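Local coordinates for protein tryptophan synthase alpha-subunit (Pyrococcus furiosus, PDB 1GEQ) that is the alpha subunit of tryptophan synthase and carries out the aldol cleavage of indoleglycerol phosphate to indole and glyceraldehyde 3-phosphate, at residues F198-K202 and R203-V207; D181-R184 and R185-I189; V224-I227 and G228-R232; I45-G48 and K49-E53. All coordinates share one frame; numbering follows the deposited sequence.

Contact 1 (F198-K202 and R203-V207); sequences FGVSK and REHVV
Ser201 and His205 meet in a local loop-to-helix contact, where the loop after strand 194-197 turns into helix 203-211. The backbone N of Ser201 donates to His205 ND1 over 3.0 Å, with an angle of 165° at the hydrogen and the donor close to the ring plane. ND1 is therefore the accepting nitrogen, which fixes how the imidazole is turned; NE2 is buried and has no partner in the model. With chi1 at -70°, CG of His205 lies beside its own backbone N, and the ring turns back against the loop that precedes it. The methylene CG of Lys202 covers one ring face in a CH-pi contact, while Ser201 OG approaches CE1 of His205 at 3.3 Å. Lys202 holds the N-cap position, and its carbonyl O accepts the backbone N of His205 at 2.9 Å. In the parallel TIM barrel this loop leaves the C-terminal end of a strand, the rim where barrel enzymes carry their active sites; Gly199, at positive phi, lies about 10 Å from the side chain of Asp47. Val200 and Val206, both buried, meet through CG1 of the first and CG2 of the second at 3.8 Å, crossing at about a right angle. Glu174 and Ile175 touch the histidine from outside, and Arg203 NH1 reaches the carbonyl O of Leu245.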
loop_
_atom_site.group_PDB
_atom_site.type_symbol
_atom_site.label_atom_id
_atom_site.label_comp_id
_atom_site.label_asym_id
_atom_site.label_seq_id
_atom_site.Cartn_x
_atom_site.Cartn_y
_atom_site.Cartn_z
ATOM N N PHE A 198 4.049 1.274 9.823
ATOM C CA PHE A 198 4.041 0.977 11.244
ATOM C C PHE A 198 2.974 1.725 12.041
ATOM O O PHE A 198 3.054 1.780 13.266
ATOM C CB PHE A 198 5.420 1.297 11.831
ATOM C CG PHE A 198 6.547 0.426 11.303
ATOM C CD1 PHE A 198 7.871 0.820 11.479
ATOM C CD2 PHE A 198 6.293 -0.804 10.701
ATOM C CE1 PHE A 198 8.923 -0.002 11.074
ATOM C CE2 PHE A 198 7.332 -1.630 10.292
ATOM C CZ PHE A 198 8.654 -1.229 10.478
ATOM N N GLY A 199 2.005 2.322 11.351
ATOM C CA GLY A 199 0.945 3.043 12.039
ATOM C C GLY A 199 1.351 4.445 12.454
ATOM O O GLY A 199 1.078 4.882 13.572
ATOM N N VAL A 200 2.016 5.145 11.542
ATOM C CA VAL A 200 2.468 6.505 11.779
ATOM C C VAL A 200 1.274 7.431 12.026
ATOM O O VAL A 200 0.247 7.304 11.365
ATOM C CB VAL A 200 3.275 7.000 10.557
ATOM C CG1 VAL A 200 3.414 8.509 10.578
ATOM C CG2 VAL A 200 4.640 6.325 10.551
ATOM N N SER A 201 1.409 8.353 12.972
ATOM C CA SER A 201 0.319 9.289 13.280
ATOM C C SER A 201 0.836 10.691 13.599
ATOM O O SER A 201 0.058 11.640 13.680
ATOM C CB SER A 201 -0.519 8.771 14.460
ATOM O OG SER A 201 0.238 8.738 15.656
ATOM N N LYS A 202 2.149 10.828 13.770
ATOM C CA LYS A 202 2.731 12.131 14.085
ATOM C C LYS A 202 4.080 12.404 13.413
ATOM O O LYS A 202 4.809 11.484 13.031
ATOM C CB LYS A 202 2.845 12.293 15.602
ATOM C CG LYS A 202 3.529 11.141 16.300
ATOM C CD LYS A 202 2.927 10.912 17.678
ATOM C CE LYS A 202 3.017 12.155 18.540
ATOM N NZ LYS A 202 2.165 12.019 19.752
ATOM N N ARG A 203 4.392 13.691 13.263
ATOM C CA ARG A 203 5.623 14.140 12.615
ATOM C C ARG A 203 6.888 13.433 13.099
ATOM O O ARG A 203 7.721 13.030 12.289
ATOM C CB ARG A 203 5.772 15.660 12.789
ATOM C CG ARG A 203 7.055 16.241 12.206
ATOM C CD ARG A 203 7.229 15.946 10.722
ATOM N NE ARG A 203 8.514 16.453 10.238
ATOM C CZ ARG A 203 9.078 16.113 9.084
ATOM N NH1 ARG A 203 8.474 15.261 8.270
ATOM N NH2 ARG A 203 10.264 16.616 8.756
ATOM N N GLU A 204 7.040 13.282 14.409
ATOM C CA GLU A 204 8.225 12.624 14.944
ATOM C C GLU A 204 8.378 11.177 14.480
ATOM O O GLU A 204 9.493 10.657 14.446
ATOM C CB GLU A 204 8.227 12.685 16.469
ATOM C CG GLU A 204 6.885 12.441 17.107
ATOM C CD GLU A 204 6.960 12.505 18.616
ATOM O OE1 GLU A 204 7.466 11.539 19.225
ATOM O OE2 GLU A 204 6.529 13.527 19.193
ATOM N N HIS A 205 7.266 10.527 14.132
ATOM C CA HIS A 205 7.310 9.147 13.650
ATOM C C HIS A 205 8.031 9.125 12.305
ATOM O O HIS A 205 8.916 8.303 12.067
ATOM C CB HIS A 205 5.897 8.593 13.451
ATOM C CG HIS A 205 5.146 8.346 14.721
ATOM N ND1 HIS A 205 3.782 8.134 14.750
ATOM C CD2 HIS A 205 5.566 8.268 16.004
ATOM C CE1 HIS A 205 3.394 7.936 15.992
ATOM N NE2 HIS A 205 4.455 8.014 16.780
ATOM N N VAL A 206 7.617 10.023 11.416
ATOM C CA VAL A 206 8.210 10.112 10.092
ATOM C C VAL A 206 9.698 10.444 10.198
ATOM O O VAL A 206 10.534 9.781 9.591
ATOM C CB VAL A 206 7.482 11.175 9.239
ATOM C CG1 VAL A 206 8.182 11.355 7.900
ATOM C CG2 VAL A 206 6.035 10.754 9.016
ATOM N N VAL A 207 10.030 11.453 11.000
ATOM C CA VAL A 207 11.425 11.854 11.168
ATOM C C VAL A 207 12.280 10.691 11.680
ATOM O O VAL A 207 13.355 10.408 11.147
ATOM C CB VAL A 207 11.541 13.044 12.150
ATOM C CG1 VAL A 207 13.002 13.398 12.383
ATOM C CG2 VAL A 207 10.780 14.245 11.591
#

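Contact 2 (D181-R184 and R185-I189); sequences DLLR and RAKRI
Asp181 OD1 takes NH1 of Arg185 at 2.6 Å, in a salt bridge between residues one helical turn apart. The donor comes nearly along the C-O bond and the oxygen sits near the guanidinium plane, although the two flat groups are turned 38° from each other. The other carboxylate oxygen serves Arg184: Arg184 NH1 meets Asp181 OD2 at 2.6 Å from above the carboxylate plane, with a weak bond from NH2. Arg185 bends at chi3 (44°), which carries its guanidinium back along the helix to the aspartate. A lysine in place of Asp181 would probably leave both arginines without their shared counter-ion and their guanidinium groups less firmly placed. The helix backbone is joined by bonds such as Ala186 N to Leu182 O, 2.9 Å. Leu183 CD1 lies alongside Lys187 CG at 3.9 Å, and the lysine's NZ goes on to the carbonyl O of Gly213. On the inner side of helix 177-189, Leu182, Leu183 and Ala186 pack on Leu162 of barrel strand 159-163. Asp146 takes Arg188 in a salt bridge and Arg185 NE in a long, weak ion pair. One carboxylate thus answers two neighbouring arginines, three and four residues after it, probably easing their mutual repulsion.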
loop_
_atom_site.group_PDB
_atom_site.type_symbol
_atom_site.label_atom_id
_atom_site.label_comp_id
_atom_site.label_asym_id
_atom_site.label_seq_id
_atom_site.Cartn_x
_atom_site.Cartn_y
_atom_site.Cartn_z
ATOM N N ASP A 181 13.317 -2.853 15.082
ATOM C CA ASP A 181 14.239 -3.968 14.915
ATOM C C ASP A 181 14.093 -4.557 13.520
ATOM O O ASP A 181 15.087 -4.894 12.865
ATOM C CB ASP A 181 13.973 -5.065 15.954
ATOM C CG ASP A 181 14.848 -6.294 15.746
ATOM O OD1 ASP A 181 14.365 -7.298 15.176
ATOM O OD2 ASP A 181 16.034 -6.247 16.135
ATOM N N LEU A 182 12.851 -4.681 13.071
ATOM C CA LEU A 182 12.571 -5.237 11.751
ATOM C C LEU A 182 13.217 -4.339 10.679
ATOM O O LEU A 182 13.792 -4.826 9.715
ATOM C CB LEU A 182 11.062 -5.290 11.522
ATOM C CG LEU A 182 10.479 -6.242 10.463
ATOM C CD1 LEU A 182 9.202 -5.635 9.895
ATOM C CD2 LEU A 182 11.458 -6.509 9.373
ATOM N N LEU A 183 13.088 -3.028 10.853
ATOM C CA LEU A 183 13.661 -2.072 9.903
ATOM C C LEU A 183 15.191 -2.169 9.880
ATOM O O LEU A 183 15.801 -2.216 8.816
ATOM C CB LEU A 183 13.235 -0.646 10.276
ATOM C CG LEU A 183 13.869 0.508 9.476
ATOM C CD1 LEU A 183 13.623 0.325 7.977
ATOM C CD2 LEU A 183 13.277 1.807 9.977
ATOM N N ARG A 184 15.802 -2.208 11.063
ATOM C CA ARG A 184 17.254 -2.312 11.173
ATOM C C ARG A 184 17.754 -3.544 10.423
ATOM O O ARG A 184 18.681 -3.462 9.616
ATOM C CB ARG A 184 17.679 -2.416 12.641
ATOM C CG ARG A 184 19.182 -2.269 12.846
ATOM C CD ARG A 184 19.647 -2.836 14.183
ATOM N NE ARG A 184 19.652 -4.299 14.175
ATOM C CZ ARG A 184 18.817 -5.062 14.874
ATOM N NH1 ARG A 184 17.895 -4.508 15.650
ATOM N NH2 ARG A 184 18.904 -6.382 14.793
ATOM N N ARG A 185 17.134 -4.685 10.707
ATOM C CA ARG A 185 17.479 -5.951 10.072
ATOM C C ARG A 185 17.290 -5.874 8.561
ATOM O O ARG A 185 18.142 -6.323 7.792
ATOM C CB ARG A 185 16.612 -7.087 10.658
ATOM C CG ARG A 185 17.135 -7.646 11.978
ATOM C CD ARG A 185 16.040 -8.304 12.803
ATOM N NE ARG A 185 15.164 -9.149 12.004
ATOM C CZ ARG A 185 13.858 -9.262 12.204
ATOM N NH1 ARG A 185 13.268 -8.584 13.172
ATOM N NH2 ARG A 185 13.137 -10.056 11.438
ATOM N N ALA A 186 16.169 -5.301 8.134
ATOM C CA ALA A 186 15.889 -5.196 6.709
ATOM C C ALA A 186 16.940 -4.380 5.941
ATOM O O ALA A 186 17.373 -4.787 4.870
ATOM C CB ALA A 186 14.504 -4.597 6.497
ATOM N N LYS A 187 17.346 -3.242 6.493
ATOM C CA LYS A 187 18.331 -2.384 5.832
ATOM C C LYS A 187 19.684 -3.086 5.721
ATOM O O LYS A 187 20.498 -2.739 4.873
ATOM C CB LYS A 187 18.495 -1.055 6.584
ATOM C CG LYS A 187 17.236 -0.177 6.623
ATOM C CD LYS A 187 16.544 -0.091 5.252
ATOM C CE LYS A 187 17.518 0.268 4.132
ATOM N NZ LYS A 187 17.823 1.711 4.007
ATOM N N ARG A 188 19.898 -4.091 6.557
ATOM C CA ARG A 188 21.146 -4.842 6.553
ATOM C C ARG A 188 21.135 -5.941 5.498
ATOM O O ARG A 188 22.179 -6.416 5.060
ATOM C CB ARG A 188 21.358 -5.482 7.925
ATOM C CG ARG A 188 22.737 -6.053 8.142
ATOM C CD ARG A 188 22.782 -6.876 9.419
ATOM N NE ARG A 188 22.366 -8.253 9.186
ATOM C CZ ARG A 188 21.352 -8.853 9.798
ATOM N NH1 ARG A 188 20.629 -8.197 10.694
ATOM N NH2 ARG A 188 21.067 -10.119 9.521
ATOM N N ILE A 189 19.938 -6.327 5.085
ATOM C CA ILE A 189 19.778 -7.410 4.128
ATOM C C ILE A 189 19.293 -7.053 2.735
ATOM O O ILE A 189 19.825 -7.558 1.749
ATOM C CB ILE A 189 18.800 -8.466 4.700
ATOM C CG1 ILE A 189 19.374 -9.052 5.987
ATOM C CG2 ILE A 189 18.530 -9.571 3.671
ATOM C CD1 ILE A 189 18.416 -9.982 6.718
HETATM O O HOH W 1 19.802 -9.028 13.595
#

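Contact 3 (V224-I227 and G228-R232); sequences VKII and GEKGR
Ile227 closes the last turn of helix 221-230 through its carbonyl O, which accepts the backbone N of Gly231 at 2.7 Å. Gly231 is the first residue to leave helical geometry, and its positive phi (56°) is one that glycine adopts easily. The side chain of Ile227 faces the protein: Phe24, Pro16 and Leu238 touch it, so this turn is wedged between helices 18-28 and 235-246. Next along the chain, Gly228 sends its backbone N to Val224 O at 2.9 Å and presents only backbone at an exposed position. Ile226 adds the doubly held acceptor. Ile226 O meets the backbone N of Lys230 at 2.7 Å. A weak bond joins Glu229 N to Ile226 O at 3.0 Å. CG2 of the same isoleucine lies 4.2 Å from CG of Lys230, and both side chains reach Phe237, the lysine by a cation-pi contact. Outside, Lys225 and Glu229 lie side by side, with NZ and OE2 3.9 Å apart in a long salt bridge. The helix that follows barrel strand 216-219 is thus finished mainly by backbone bonds, with apolar packing beneath it and a surface ion pair that probably contributes only modestly.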
loop_
_atom_site.group_PDB
_atom_site.type_symbol
_atom_site.label_atom_id
_atom_site.label_comp_id
_atom_site.label_asym_id
_atom_site.label_seq_id
_atom_site.Cartn_x
_atom_site.Cartn_y
_atom_site.Cartn_z
ATOM N N VAL A 224 -7.142 6.985 6.617
ATOM C CA VAL A 224 -8.424 6.302 6.519
ATOM C C VAL A 224 -9.324 6.641 7.710
ATOM O O VAL A 224 -10.544 6.637 7.584
ATOM C CB VAL A 224 -8.231 4.770 6.403
ATOM C CG1 VAL A 224 -7.429 4.446 5.143
ATOM C CG2 VAL A 224 -7.519 4.248 7.624
ATOM N N LYS A 225 -8.722 6.935 8.861
ATOM C CA LYS A 225 -9.503 7.298 10.042
ATOM C C LYS A 225 -10.257 8.600 9.768
ATOM O O LYS A 225 -11.399 8.772 10.187
ATOM C CB LYS A 225 -8.589 7.491 11.252
ATOM C CG LYS A 225 -9.218 8.322 12.356
ATOM C CD LYS A 225 -8.238 8.570 13.489
ATOM C CE LYS A 225 -8.729 9.680 14.406
ATOM N NZ LYS A 225 -8.788 10.990 13.688
ATOM N N ILE A 226 -9.601 9.518 9.069
ATOM C CA ILE A 226 -10.209 10.795 8.728
ATOM C C ILE A 226 -11.348 10.556 7.752
ATOM O O ILE A 226 -12.430 11.123 7.898
ATOM C CB ILE A 226 -9.157 11.749 8.105
ATOM C CG1 ILE A 226 -8.085 12.070 9.154
ATOM C CG2 ILE A 226 -9.826 13.035 7.605
ATOM C CD1 ILE A 226 -6.958 12.950 8.648
ATOM N N ILE A 227 -11.122 9.688 6.772
ATOM C CA ILE A 227 -12.155 9.397 5.795
ATOM C C ILE A 227 -13.393 8.776 6.451
ATOM O O ILE A 227 -14.521 9.138 6.120
ATOM C CB ILE A 227 -11.617 8.467 4.687
ATOM C CG1 ILE A 227 -10.562 9.225 3.867
ATOM C CG2 ILE A 227 -12.766 7.973 3.796
ATOM C CD1 ILE A 227 -9.888 8.402 2.783
ATOM N N GLY A 228 -13.188 7.851 7.381
ATOM C CA GLY A 228 -14.325 7.239 8.045
ATOM C C GLY A 228 -15.104 8.254 8.869
ATOM O O GLY A 228 -16.284 8.066 9.164
ATOM N N GLU A 229 -14.441 9.341 9.234
ATOM C CA GLU A 229 -15.066 10.382 10.033
ATOM C C GLU A 229 -15.711 11.501 9.212
ATOM O O GLU A 229 -16.801 11.956 9.543
ATOM C CB GLU A 229 -14.031 10.983 10.980
ATOM C CG GLU A 229 -14.570 12.063 11.895
ATOM C CD GLU A 229 -13.470 12.712 12.706
ATOM O OE1 GLU A 229 -13.756 13.687 13.433
ATOM O OE2 GLU A 229 -12.313 12.245 12.613
ATOM N N LYS A 230 -15.036 11.934 8.148
ATOM C CA LYS A 230 -15.527 13.020 7.299
ATOM C C LYS A 230 -16.161 12.576 5.989
ATOM O O LYS A 230 -16.785 13.377 5.291
ATOM C CB LYS A 230 -14.384 13.986 6.982
ATOM C CG LYS A 230 -13.692 14.569 8.196
ATOM C CD LYS A 230 -14.615 15.490 8.974
ATOM C CE LYS A 230 -13.861 16.197 10.085
ATOM N NZ LYS A 230 -14.711 17.229 10.739
ATOM N N GLY A 231 -15.990 11.309 5.643
ATOM C CA GLY A 231 -16.557 10.813 4.403
ATOM C C GLY A 231 -16.107 11.599 3.183
ATOM O O GLY A 231 -14.925 11.930 3.038
ATOM N N ARG A 232 -17.056 11.908 2.305
ATOM C CA ARG A 232 -16.775 12.650 1.078
ATOM C C ARG A 232 -16.106 14.002 1.299
ATOM O O ARG A 232 -15.461 14.534 0.398
ATOM C CB ARG A 232 -18.074 12.840 0.300
ATOM C CG ARG A 232 -18.854 11.555 0.115
ATOM C CD ARG A 232 -20.183 11.838 -0.544
ATOM N NE ARG A 232 -20.008 12.267 -1.924
ATOM C CZ ARG A 232 -20.265 11.498 -2.977
ATOM N NH1 ARG A 232 -20.717 10.264 -2.799
ATOM N NH2 ARG A 232 -20.065 11.959 -4.204
#

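Contact 4 (I45-G48 and K49-E53); sequences IADG and KTIQE
Asp47 turns its side chain against Ile51 at the start of helix 49-60. Its chi1 (-78°) sets CG beside the aspartate's own backbone N, and OD2 rests 3.5 Å from the CG2 methyl of Ile51, which also touches Asp47 CG at 3.6 Å. The two side chains meet at a slant. In Ile51 the first torsion sets CG2 anti to the backbone N, facing the loop, while chi2 (-62°) bends CD1 the other way, to Val224 of helix 221-230. Asp47 is a catalytic proton acceptor; its OD1 is hydrogen-bonded to Tyr88 OH, which fixes one oxygen of the carboxylate. The setting is a TIM-barrel loop, running from strand 35-38 into the helix, with Gly48 at the N-cap position and its O bonded to the backbone N of Gln52 at 3.0 Å. Gln52 has CG beside its backbone N (chi1 -65°) and an extended chain beyond. Its CG passes 3.1 Å from Gly48 O and 3.6 Å from Asp47 O, and the amide ends beside the latter carbonyl, its orientation in the model doubtful. An alanine in place of Gln52 would remove the chain that packs along Gly48 O and Asp47 O, probably opening a gap beside those carbonyls. Pro44 touches the glutamine from farther back in the loop.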
loop_
_atom_site.group_PDB
_atom_site.type_symbol
_atom_site.label_atom_id
_atom_site.label_comp_id
_atom_site.label_asym_id
_atom_site.label_seq_id
_atom_site.Cartn_x
_atom_site.Cartn_y
_atom_site.Cartn_z
ATOM N N ILE A 45 -8.230 -10.158 7.372
ATOM C CA ILE A 45 -7.635 -10.670 8.601
ATOM C C ILE A 45 -6.198 -10.261 8.923
ATOM O O ILE A 45 -5.727 -10.510 10.029
ATOM C CB ILE A 45 -7.683 -12.210 8.649
ATOM C CG1 ILE A 45 -6.729 -12.787 7.600
ATOM C CG2 ILE A 45 -9.109 -12.698 8.401
ATOM C CD1 ILE A 45 -6.413 -14.253 7.793
ATOM N N ALA A 46 -5.493 -9.652 7.977
ATOM C CA ALA A 46 -4.113 -9.254 8.227
ATOM C C ALA A 46 -3.993 -7.768 8.528
ATOM O O ALA A 46 -2.898 -7.267 8.792
ATOM C CB ALA A 46 -3.240 -9.613 7.022
ATOM N N ASP A 47 -5.111 -7.057 8.497
ATOM C CA ASP A 47 -5.098 -5.621 8.749
ATOM C C ASP A 47 -5.533 -5.227 10.145
ATOM O O ASP A 47 -6.186 -6.002 10.856
ATOM C CB ASP A 47 -5.996 -4.895 7.738
ATOM C CG ASP A 47 -5.335 -4.736 6.386
ATOM O OD1 ASP A 47 -5.759 -5.423 5.435
ATOM O OD2 ASP A 47 -4.392 -3.926 6.288
ATOM N N GLY A 48 -5.162 -4.006 10.528
ATOM C CA GLY A 48 -5.549 -3.479 11.822
ATOM C C GLY A 48 -7.006 -3.044 11.755
ATOM O O GLY A 48 -7.587 -2.968 10.665
ATOM N N LYS A 49 -7.595 -2.743 12.906
ATOM C CA LYS A 49 -9.003 -2.353 12.974
ATOM C C LYS A 49 -9.419 -1.194 12.071
ATOM O O LYS A 49 -10.419 -1.288 11.360
ATOM C CB LYS A 49 -9.377 -2.049 14.432
ATOM C CG LYS A 49 -10.760 -1.422 14.629
ATOM C CD LYS A 49 -11.262 -1.630 16.061
ATOM C CE LYS A 49 -12.061 -0.436 16.577
ATOM N NZ LYS A 49 -11.185 0.682 17.039
ATOM N N THR A 50 -8.658 -0.106 12.092
ATOM C CA THR A 50 -8.996 1.050 11.279
ATOM C C THR A 50 -9.143 0.677 9.804
ATOM O O THR A 50 -10.130 1.048 9.163
ATOM C CB THR A 50 -7.943 2.168 11.448
ATOM O OG1 THR A 50 -7.879 2.547 12.828
ATOM C CG2 THR A 50 -8.312 3.392 10.614
ATOM N N ILE A 51 -8.184 -0.079 9.274
ATOM C CA ILE A 51 -8.244 -0.482 7.872
ATOM C C ILE A 51 -9.380 -1.481 7.619
ATOM O O ILE A 51 -10.063 -1.398 6.598
ATOM C CB ILE A 51 -6.887 -1.085 7.403
ATOM C CG1 ILE A 51 -5.784 -0.041 7.564
ATOM C CG2 ILE A 51 -6.966 -1.507 5.938
ATOM C CD1 ILE A 51 -5.993 1.196 6.713
ATOM N N GLN A 52 -9.589 -2.421 8.539
ATOM C CA GLN A 52 -10.667 -3.397 8.373
ATOM C C GLN A 52 -12.007 -2.667 8.220
ATOM O O GLN A 52 -12.823 -3.012 7.366
ATOM C CB GLN A 52 -10.732 -4.351 9.582
ATOM C CG GLN A 52 -9.505 -5.264 9.766
ATOM C CD GLN A 52 -9.646 -6.185 10.975
ATOM O OE1 GLN A 52 -8.781 -7.016 11.247
ATOM N NE2 GLN A 52 -10.741 -6.030 11.706
ATOM N N GLU A 53 -12.230 -1.654 9.047
ATOM C CA GLU A 53 -13.471 -0.889 8.991
ATOM C C GLU A 53 -13.656 -0.164 7.659
ATOM O O GLU A 53 -14.790 0.080 7.240
ATOM C CB GLU A 53 -13.528 0.110 10.153
ATOM C CG GLU A 53 -13.653 -0.561 11.517
ATOM C CD GLU A 53 -13.687 0.424 12.673
ATOM O OE1 GLU A 53 -13.912 -0.016 13.820
ATOM O OE2 GLU A 53 -13.491 1.637 12.447
#

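Along the chain the order is contact 4, contact 2, contact 1, contact 3, all in one eight-stranded parallel barrel. Contacts 1 and 4 are loop-to-helix junctions following strands 194-197 and 35-38, their centres 19 Å apart, whereas contacts 2 and 3 lie within the outer helices 177-189 and 221-230, on opposite sides of the chain's centre and 33 Å from each other. Contacts 3 and 4 alone touch: Val224 CG2 packs on Ile51 CD1 at 3.5 Å and also meets Thr50, joining helix 221-230 to the helix just after catalytic Asp47. Contacts 1 and 4 thus lie at the C-terminal ends of strands, where Asp47 sits, and contacts 2 and 3 in helices around the barrel.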